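Local structure of seryl-tRNA synthetase, cytoplasmic (3QO8) at residues Leu196-Ser201 with Ser323-Gln328; Val29-Glu34 with Ile105-Asn110; Ala219-Leu224 with Pro250-His255. The protein catalyses the ATP-dependent attachment of serine to tRNA(Ser) in two steps, through a seryl-adenylate intermediate, working as a homodimer across which the tRNA binds. One frame throughout, in Å; residues are numbered along the deposited sequence.

Contact 1 (Leu196-Ser201 with Ser323-Gln328); sequences LSFLSS and SEEFYQ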
loop_
_atom_site.group_PDB
_atom_site.type_symbol
_atom_site.label_atom_id
_atom_site.label_comp_id
_atom_site.label_asym_id
_atom_site.label_seq_id
_atom_site.Cartn_x
_atom_site.Cartn_y
_atom_site.Cartn_z
ATOM N N LEU A 196 -3.757 -17.302 6.368
ATOM C CA LEU A 196 -5.110 -17.336 5.801
ATOM C C LEU A 196 -5.695 -18.741 5.858
ATOM O O LEU A 196 -6.859 -18.931 6.213
ATOM C CB LEU A 196 -5.109 -16.836 4.347
ATOM C CG LEU A 196 -4.880 -15.337 4.180
ATOM C CD1 LEU A 196 -4.703 -14.955 2.703
ATOM C CD2 LEU A 196 -6.052 -14.569 4.791
ATOM N N SER A 197 -4.880 -19.729 5.505
ATOM C CA SER A 197 -5.341 -21.115 5.474
ATOM C C SER A 197 -5.673 -21.573 6.882
ATOM O O SER A 197 -6.703 -22.227 7.120
ATOM C CB SER A 197 -4.266 -22.023 4.875
ATOM O OG SER A 197 -4.711 -23.363 4.819
ATOM N N PHE A 198 -4.796 -21.203 7.815
ATOM C CA PHE A 198 -4.946 -21.543 9.229
ATOM C C PHE A 198 -6.268 -21.011 9.784
ATOM O O PHE A 198 -7.031 -21.747 10.407
ATOM C CB PHE A 198 -3.764 -20.961 10.014
ATOM C CG PHE A 198 -3.791 -21.257 11.493
ATOM C CD1 PHE A 198 -3.240 -22.435 11.996
ATOM C CD2 PHE A 198 -4.325 -20.340 12.381
ATOM C CE1 PHE A 198 -3.253 -22.700 13.362
ATOM C CE2 PHE A 198 -4.339 -20.594 13.759
ATOM C CZ PHE A 198 -3.793 -21.775 14.247
ATOM N N LEU A 199 -6.549 -19.733 9.550
ATOM C CA LEU A 199 -7.778 -19.144 10.073
ATOM C C LEU A 199 -9.005 -19.622 9.304
ATOM O O LEU A 199 -10.076 -19.816 9.880
ATOM C CB LEU A 199 -7.703 -17.619 10.066
ATOM C CG LEU A 199 -6.761 -16.963 11.083
ATOM C CD1 LEU A 199 -6.796 -15.443 10.921
ATOM C CD2 LEU A 199 -7.120 -17.372 12.532
ATOM N N SER A 200 -8.849 -19.814 7.998
ATOM C CA SER A 200 -9.955 -20.292 7.175
ATOM C C SER A 200 -10.429 -21.671 7.671
ATOM O O SER A 200 -11.626 -21.967 7.685
ATOM C CB SER A 200 -9.546 -20.325 5.693
ATOM O OG SER A 200 -10.428 -21.131 4.945
ATOM N N SER A 201 -9.485 -22.507 8.098
ATOM C CA SER A 201 -9.821 -23.825 8.631
ATOM C C SER A 201 -10.609 -23.716 9.926
ATOM O O SER A 201 -11.232 -24.678 10.357
ATOM C CB SER A 201 -8.552 -24.644 8.891
ATOM O OG SER A 201 -7.991 -25.082 7.670
ATOM N N SER A 323 -4.122 -17.525 18.183
ATOM C CA SER A 323 -2.766 -17.027 17.941
ATOM C C SER A 323 -1.701 -17.903 18.618
ATOM O O SER A 323 -0.630 -18.164 18.054
ATOM C CB SER A 323 -2.653 -15.576 18.393
ATOM O OG SER A 323 -3.468 -14.742 17.571
ATOM N N GLU A 324 -1.982 -18.352 19.839
ATOM C CA GLU A 324 -1.035 -19.239 20.514
ATOM C C GLU A 324 -0.802 -20.501 19.687
ATOM O O GLU A 324 0.336 -20.925 19.468
ATOM C CB GLU A 324 -1.557 -19.613 21.895
ATOM C CG GLU A 324 -1.615 -18.443 22.855
ATOM C CD GLU A 324 -2.022 -18.889 24.246
ATOM O OE1 GLU A 324 -1.226 -19.598 24.906
ATOM O OE2 GLU A 324 -3.136 -18.539 24.671
ATOM N N GLU A 325 -1.889 -21.105 19.227
ATOM C CA GLU A 325 -1.786 -22.307 18.416
ATOM C C GLU A 325 -0.943 -22.037 17.171
ATOM O O GLU A 325 -0.096 -22.848 16.786
ATOM C CB GLU A 325 -3.176 -22.823 18.034
ATOM C CG GLU A 325 -3.147 -24.116 17.244
ATOM C CD GLU A 325 -4.532 -24.551 16.745
ATOM O OE1 GLU A 325 -5.545 -23.922 17.130
ATOM O OE2 GLU A 325 -4.595 -25.520 15.958
ATOM N N PHE A 326 -1.166 -20.890 16.540
ATOM C CA PHE A 326 -0.371 -20.501 15.380
ATOM C C PHE A 326 1.134 -20.467 15.710
ATOM O O PHE A 326 1.944 -21.047 14.977
ATOM C CB PHE A 326 -0.855 -19.144 14.841
ATOM C CG PHE A 326 -0.152 -18.693 13.570
ATOM C CD1 PHE A 326 -0.545 -19.168 12.329
ATOM C CD2 PHE A 326 0.903 -17.789 13.633
ATOM C CE1 PHE A 326 0.092 -18.745 11.165
ATOM C CE2 PHE A 326 1.553 -17.368 12.478
ATOM C CZ PHE A 326 1.152 -17.851 11.242
ATOM N N TYR A 327 1.521 -19.799 16.801
ATOM C CA TYR A 327 2.949 -19.731 17.146
ATOM C C TYR A 327 3.508 -21.067 17.609
ATOM O O TYR A 327 4.671 -21.400 17.345
ATOM C CB TYR A 327 3.257 -18.570 18.112
ATOM C CG TYR A 327 3.032 -17.303 17.348
ATOM C CD1 TYR A 327 3.993 -16.836 16.471
ATOM C CD2 TYR A 327 1.817 -16.638 17.409
ATOM C CE1 TYR A 327 3.768 -15.707 15.697
ATOM C CE2 TYR A 327 1.583 -15.504 16.637
ATOM C CZ TYR A 327 2.562 -15.050 15.786
ATOM O OH TYR A 327 2.333 -13.935 15.000
ATOM N N GLN A 328 2.672 -21.855 18.271
ATOM C CA GLN A 328 3.098 -23.200 18.634
ATOM C C GLN A 328 3.418 -24.002 17.380
ATOM O O GLN A 328 4.388 -24.766 17.349
ATOM C CB GLN A 328 2.020 -23.908 19.446
ATOM C CG GLN A 328 1.870 -23.338 20.826
ATOM C CD GLN A 328 0.897 -24.128 21.653
ATOM O OE1 GLN A 328 0.646 -25.297 21.371
ATOM N NE2 GLN A 328 0.341 -23.498 22.685
#
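Phe198 holds CG opposite its backbone nitrogen, chi1 -179°, Phe326 has the same first torsion, and these send the two rings into the groove between helix 183-200 and helix 312-329. There they form a T-shaped (edge-to-face) pair: the Phe326 ring turns its edge to the face of Phe198, with centroids 5.4 Å apart and planes inclined at 76°. The leading atom of that edge is CD1 of Phe326, which comes to 3.9 Å from CG of Phe198 and so sits toward the rim of the ring rather than over its middle. CB of Phe326 lies over a face of Phe198 as well, in a CH-pi contact 4.3 Å from the ring centroid. The far end of Phe198 reaches the opposing helix itself, its CZ lying 3.6 Å from the backbone N of Phe326.

Glu325, one residue earlier, brings its extended chain obliquely past CZ of Phe198, with CB at the ring's edge. CD of Glu325 is 3.8 Å from CZ of Phe198, and the carboxylate is turned 73° from the ring plane, so this is a crossing of flat groups and not a stack. The charge is met by Lys202, next in the chain after Ser201, which makes a salt bridge to OE1 of Glu325. Phe326 also meets the ring of Tyr194 and packs on Leu405 and Ser406, while Gln328, two residues on, touches the bound seryl-sulfamoyl adenosine analogue.

Two helices flanking the class II catalytic sheet are therefore joined by aromatic and aliphatic contact, with no hydrogen bond between the segments; the ionic link to Lys202 lies at the exposed border, where solvent would probably weaken it, while on the buried side the rings of Phe198 and Phe326 make the contact.

Contact 2 (Val29-Glu34 with Ile105-Asn110); sequences VELVDE and INQVGN
Leu31 reaches across to Gln107 and Val108 with a single methyl. From CB, which points at the opposing segment, the chain passes through CG and splits; CB, CG and CD1 all stay beyond 4.2 Å of the other segment's side chains, and CD2 does the touching. That methyl lies 3.5 Å from CB of Gln107, the two side chains crossing at about a right angle, and 3.8 Å from CG2 of Val108, where the side chains run past each other in opposite directions. Chi1 of Leu31, -104°, is well away from a staggered value, and this turn carries CD2 to the junction of the two residues.

The place is the root of the long helical arm that binds tRNA in seryl-tRNA synthetases: helix 30-65 sets out near here and helix 74-107 returns to it. Val108 N still bonds Ile105 O, at 3.1 Å, before the chain straightens. Val108 also packs on Ile35 and on Gln22 of helix 15-25, and its carbonyl oxygen accepts a hydrogen bond from Tyr376 of the catalytic domain. One turn along from Leu31, Glu34 forms a salt bridge with Lys104, tying the same two arm helices.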
loop_
_atom_site.group_PDB
_atom_site.type_symbol
_atom_site.label_atom_id
_atom_site.label_comp_id
_atom_site.label_asym_id
_atom_site.label_seq_id
_atom_site.Cartn_x
_atom_site.Cartn_y
_atom_site.Cartn_z
ATOM N N VAL A 29 -10.041 12.380 34.864
ATOM C CA VAL A 29 -11.232 12.053 35.641
ATOM C C VAL A 29 -12.223 13.217 35.604
ATOM O O VAL A 29 -13.429 13.033 35.778
ATOM C CB VAL A 29 -10.868 11.738 37.106
ATOM C CG1 VAL A 29 -12.119 11.522 37.954
ATOM C CG2 VAL A 29 -9.951 10.523 37.176
ATOM N N GLU A 30 -11.700 14.416 35.373
ATOM C CA GLU A 30 -12.525 15.615 35.301
ATOM C C GLU A 30 -13.536 15.513 34.166
ATOM O O GLU A 30 -14.683 15.949 34.304
ATOM C CB GLU A 30 -11.648 16.853 35.112
ATOM C CG GLU A 30 -10.697 17.119 36.267
ATOM C CD GLU A 30 -9.773 18.293 36.003
ATOM O OE1 GLU A 30 -9.267 18.414 34.866
ATOM O OE2 GLU A 30 -9.555 19.101 36.930
ATOM N N LEU A 31 -13.101 14.936 33.048
ATOM C CA LEU A 31 -13.954 14.753 31.877
ATOM C C LEU A 31 -15.353 14.285 32.250
ATOM O O LEU A 31 -16.338 14.732 31.663
ATOM C CB LEU A 31 -13.339 13.736 30.911
ATOM C CG LEU A 31 -12.662 14.245 29.642
ATOM C CD1 LEU A 31 -11.545 15.206 29.991
ATOM C CD2 LEU A 31 -12.131 13.077 28.827
ATOM N N VAL A 32 -15.440 13.378 33.219
ATOM C CA VAL A 32 -16.725 12.770 33.557
ATOM C C VAL A 32 -17.731 13.777 34.125
ATOM O O VAL A 32 -18.867 13.869 33.649
ATOM C CB VAL A 32 -16.553 11.565 34.485
ATOM C CG1 VAL A 32 -17.906 10.975 34.844
ATOM C CG2 VAL A 32 -15.676 10.526 33.804
ATOM N N ASP A 33 -17.307 14.542 35.125
ATOM C CA ASP A 33 -18.158 15.588 35.681
ATOM C C ASP A 33 -18.565 16.614 34.621
ATOM O O ASP A 33 -19.718 17.048 34.581
ATOM C CB ASP A 33 -17.465 16.282 36.849
ATOM C CG ASP A 33 -17.442 15.426 38.106
ATOM O OD1 ASP A 33 -18.484 14.809 38.431
ATOM O OD2 ASP A 33 -16.381 15.371 38.766
ATOM N N GLU A 34 -17.626 16.990 33.759
ATOM C CA GLU A 34 -17.906 17.952 32.691
ATOM C C GLU A 34 -18.964 17.429 31.742
ATOM O O GLU A 34 -19.858 18.163 31.309
ATOM C CB GLU A 34 -16.632 18.274 31.910
ATOM C CG GLU A 34 -15.520 18.813 32.796
ATOM C CD GLU A 34 -14.256 19.133 32.029
ATOM O OE1 GLU A 34 -14.229 18.907 30.801
ATOM O OE2 GLU A 34 -13.288 19.609 32.660
ATOM N N ILE A 105 -17.318 13.233 25.273
ATOM C CA ILE A 105 -17.532 11.805 25.446
ATOM C C ILE A 105 -16.544 11.011 24.602
ATOM O O ILE A 105 -16.053 9.956 25.018
ATOM C CB ILE A 105 -18.964 11.414 25.104
ATOM C CG1 ILE A 105 -19.916 11.987 26.164
ATOM C CG2 ILE A 105 -19.089 9.902 24.990
ATOM C CD1 ILE A 105 -21.368 11.880 25.799
ATOM N N ASN A 106 -16.226 11.545 23.430
ATOM C CA ASN A 106 -15.279 10.902 22.531
ATOM C C ASN A 106 -13.882 10.752 23.126
ATOM O O ASN A 106 -13.129 9.862 22.739
ATOM C CB ASN A 106 -15.208 11.657 21.202
ATOM C CG ASN A 106 -14.249 11.020 20.232
ATOM O OD1 ASN A 106 -14.497 9.924 19.729
ATOM N ND2 ASN A 106 -13.143 11.704 19.956
ATOM N N GLN A 107 -13.542 11.627 24.063
ATOM C CA GLN A 107 -12.239 11.580 24.714
ATOM C C GLN A 107 -12.131 10.484 25.788
ATOM O O GLN A 107 -11.029 10.088 26.160
ATOM C CB GLN A 107 -11.910 12.933 25.340
ATOM C CG GLN A 107 -11.878 14.088 24.370
ATOM C CD GLN A 107 -11.488 15.376 25.049
ATOM O OE1 GLN A 107 -10.491 15.430 25.770
ATOM N NE2 GLN A 107 -12.278 16.420 24.841
ATOM N N VAL A 108 -13.267 9.996 26.276
ATOM C CA VAL A 108 -13.270 9.014 27.355
ATOM C C VAL A 108 -13.016 7.598 26.834
ATOM O O VAL A 108 -13.729 7.106 25.954
ATOM C CB VAL A 108 -14.597 9.041 28.140
ATOM C CG1 VAL A 108 -14.578 8.010 29.271
ATOM C CG2 VAL A 108 -14.861 10.443 28.687
ATOM N N GLY A 109 -11.999 6.946 27.385
ATOM C CA GLY A 109 -11.678 5.580 27.018
ATOM C C GLY A 109 -12.731 4.588 27.471
ATOM O O GLY A 109 -13.540 4.872 28.350
ATOM N N ASN A 110 -12.730 3.418 26.844
ATOM C CA ASN A 110 -13.645 2.346 27.200
ATOM C C ASN A 110 -13.437 1.947 28.675
ATOM O O ASN A 110 -12.352 2.151 29.237
ATOM C CB ASN A 110 -13.387 1.148 26.283
ATOM C CG ASN A 110 -14.570 0.212 26.201
ATOM O OD1 ASN A 110 -15.582 0.425 26.854
ATOM N ND2 ASN A 110 -14.453 -0.822 25.372
#

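Contact 3 (Ala219-Leu224 with Pro250-His255); sequences AKTAQL and PISAYH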
loop_
_atom_site.group_PDB
_atom_site.type_symbol
_atom_site.label_atom_id
_atom_site.label_comp_id
_atom_site.label_asym_id
_atom_site.label_seq_id
_atom_site.Cartn_x
_atom_site.Cartn_y
_atom_site.Cartn_z
ATOM N N ALA A 219 -12.042 8.301 11.068
ATOM C CA ALA A 219 -12.264 9.040 12.306
ATOM C C ALA A 219 -13.225 8.309 13.247
ATOM O O ALA A 219 -13.207 8.539 14.451
ATOM C CB ALA A 219 -12.765 10.449 11.997
ATOM N N LYS A 220 -14.048 7.409 12.713
ATOM C CA LYS A 220 -14.986 6.683 13.569
ATOM C C LYS A 220 -14.364 5.452 14.238
ATOM O O LYS A 220 -14.953 4.858 15.145
ATOM C CB LYS A 220 -16.249 6.283 12.805
ATOM C CG LYS A 220 -17.114 7.458 12.341
ATOM C CD LYS A 220 -18.513 6.977 11.978
ATOM C CE LYS A 220 -19.349 8.060 11.309
ATOM N NZ LYS A 220 -19.369 7.904 9.823
ATOM N N THR A 221 -13.174 5.063 13.809
ATOM C CA THR A 221 -12.589 3.867 14.394
ATOM C C THR A 221 -11.193 4.067 14.994
ATOM O O THR A 221 -10.765 3.276 15.833
ATOM C CB THR A 221 -12.621 2.677 13.410
ATOM O OG1 THR A 221 -12.267 1.464 14.101
ATOM C CG2 THR A 221 -11.700 2.923 12.214
ATOM N N ALA A 222 -10.504 5.129 14.587
ATOM C CA ALA A 222 -9.183 5.444 15.131
ATOM C C ALA A 222 -9.259 6.591 16.139
ATOM O O ALA A 222 -10.059 7.518 15.977
ATOM C CB ALA A 222 -8.216 5.796 14.007
ATOM N N GLN A 223 -8.426 6.533 17.176
ATOM C CA GLN A 223 -8.384 7.613 18.164
ATOM C C GLN A 223 -7.474 8.743 17.686
ATOM O O GLN A 223 -6.613 8.530 16.830
ATOM C CB GLN A 223 -7.971 7.099 19.559
ATOM C CG GLN A 223 -6.573 6.480 19.665
ATOM C CD GLN A 223 -6.278 5.912 21.071
ATOM O OE1 GLN A 223 -6.808 4.868 21.455
ATOM N NE2 GLN A 223 -5.432 6.606 21.833
ATOM N N LEU A 224 -7.661 9.932 18.256
ATOM C CA LEU A 224 -6.934 11.133 17.839
ATOM C C LEU A 224 -5.424 10.938 17.754
ATOM O O LEU A 224 -4.778 11.385 16.804
ATOM C CB LEU A 224 -7.239 12.296 18.784
ATOM C CG LEU A 224 -6.461 13.583 18.504
ATOM C CD1 LEU A 224 -6.770 14.093 17.108
ATOM C CD2 LEU A 224 -6.773 14.644 19.547
ATOM N N PRO A 250 -10.317 -0.740 8.461
ATOM C CA PRO A 250 -11.399 -0.852 7.466
ATOM C C PRO A 250 -12.364 -2.014 7.756
ATOM O O PRO A 250 -13.557 -1.906 7.491
ATOM C CB PRO A 250 -10.652 -1.063 6.128
ATOM C CG PRO A 250 -9.289 -1.625 6.508
ATOM C CD PRO A 250 -8.980 -0.989 7.887
ATOM N N ILE A 251 -11.863 -3.106 8.314
ATOM C CA ILE A 251 -12.727 -4.244 8.583
ATOM C C ILE A 251 -13.714 -3.924 9.712
ATOM O O ILE A 251 -14.848 -4.396 9.709
ATOM C CB ILE A 251 -11.899 -5.526 8.867
ATOM C CG1 ILE A 251 -11.094 -5.901 7.613
ATOM C CG2 ILE A 251 -12.824 -6.667 9.333
ATOM C CD1 ILE A 251 -10.172 -7.137 7.746
ATOM N N SER A 252 -13.302 -3.105 10.678
ATOM C CA SER A 252 -14.231 -2.713 11.734
ATOM C C SER A 252 -15.393 -1.915 11.129
ATOM O O SER A 252 -16.519 -1.973 11.618
ATOM C CB SER A 252 -13.535 -1.905 12.844
ATOM O OG SER A 252 -13.221 -0.590 12.410
ATOM N N ALA A 253 -15.121 -1.181 10.050
ATOM C CA ALA A 253 -16.164 -0.379 9.407
ATOM C C ALA A 253 -16.956 -1.166 8.364
ATOM O O ALA A 253 -17.909 -0.646 7.793
ATOM C CB ALA A 253 -15.566 0.861 8.771
ATOM N N TYR A 254 -16.547 -2.407 8.111
ATOM C CA TYR A 254 -17.172 -3.255 7.087
ATOM C C TYR A 254 -18.689 -3.360 7.289
ATOM O O TYR A 254 -19.459 -3.228 6.336
ATOM C CB TYR A 254 -16.528 -4.645 7.121
ATOM C CG TYR A 254 -16.863 -5.585 5.973
ATOM C CD1 TYR A 254 -16.323 -5.390 4.702
ATOM C CD2 TYR A 254 -17.672 -6.692 6.174
ATOM C CE1 TYR A 254 -16.596 -6.263 3.658
ATOM C CE2 TYR A 254 -17.958 -7.574 5.135
ATOM C CZ TYR A 254 -17.409 -7.353 3.883
ATOM O OH TYR A 254 -17.698 -8.217 2.857
ATOM N N HIS A 255 -19.115 -3.596 8.527
ATOM C CA HIS A 255 -20.543 -3.739 8.832
ATOM C C HIS A 255 -21.154 -2.485 9.450
ATOM O O HIS A 255 -22.223 -2.558 10.057
ATOM C CB HIS A 255 -20.788 -4.933 9.763
ATOM C CG HIS A 255 -20.528 -6.257 9.123
ATOM N ND1 HIS A 255 -21.311 -6.755 8.102
ATOM C CD2 HIS A 255 -19.577 -7.193 9.358
ATOM C CE1 HIS A 255 -20.843 -7.932 7.726
ATOM N NE2 HIS A 255 -19.793 -8.222 8.474
#
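Thr221 and Ser252 meet hydroxyl to hydroxyl: OG1 of Thr221 donates a hydrogen bond to OG of Ser252, 2.8 Å away. It is the one hydrogen bond between the two segments. CB and the methyl CG2 of Thr221 come along behind the bonded oxygen, CB 3.5 Å from Ser252 OG.

Each oxygen is put there by its torsion. Thr221 has OG1 opposite its backbone nitrogen, chi1 -169°, and Ser252 has OG tucked between its own N and carbonyl carbon, chi1 73°. In that second position Ser252 OG also hydrogen-bonds the carbonyl oxygen of Gln249, three residues back in helix 248-252.

Further out, Gln377 packs on Thr221, Leu381 and Phe304 pack on Ser252, and Asn380 holds the loop by bonding the carbonyl oxygen of Lys220. The segment 250-255 also meets the second subunit, where Arg171 of that subunit bonds the carbonyl oxygen of Ala253.

With Thr221 as donor and the Gln249 carbonyl as acceptor, a buried serine hydroxyl has a partner in both roles, which would fix its rotation and tie the 219-224 loop to helix 248-252, which begins at Glu248, probably a serine-binding residue whose side chain is about 5 Å from that of Thr221.

How the contacts relate
Contact 2 belongs to the tRNA-binding arm, on the opposite side of the chain's centre from contact 1, while contacts 1 and 3 sit in the catalytic body and both touch the second subunit. No two contacts share a helix. Contact 3 is the most central, its centre about 9 Å from the centre of the chain, against about 19 and 20 Å for the centres of contacts 1 and 2. Those two each combine a buried residue (Phe326, Val108) with an exposed one (Glu325, Gln107); contact 3 has no exposed touching residue. Chemistry differs too: aromatic rings in contact 1, one aliphatic methyl in contact 2, a directional hydroxyl pair in contact 3.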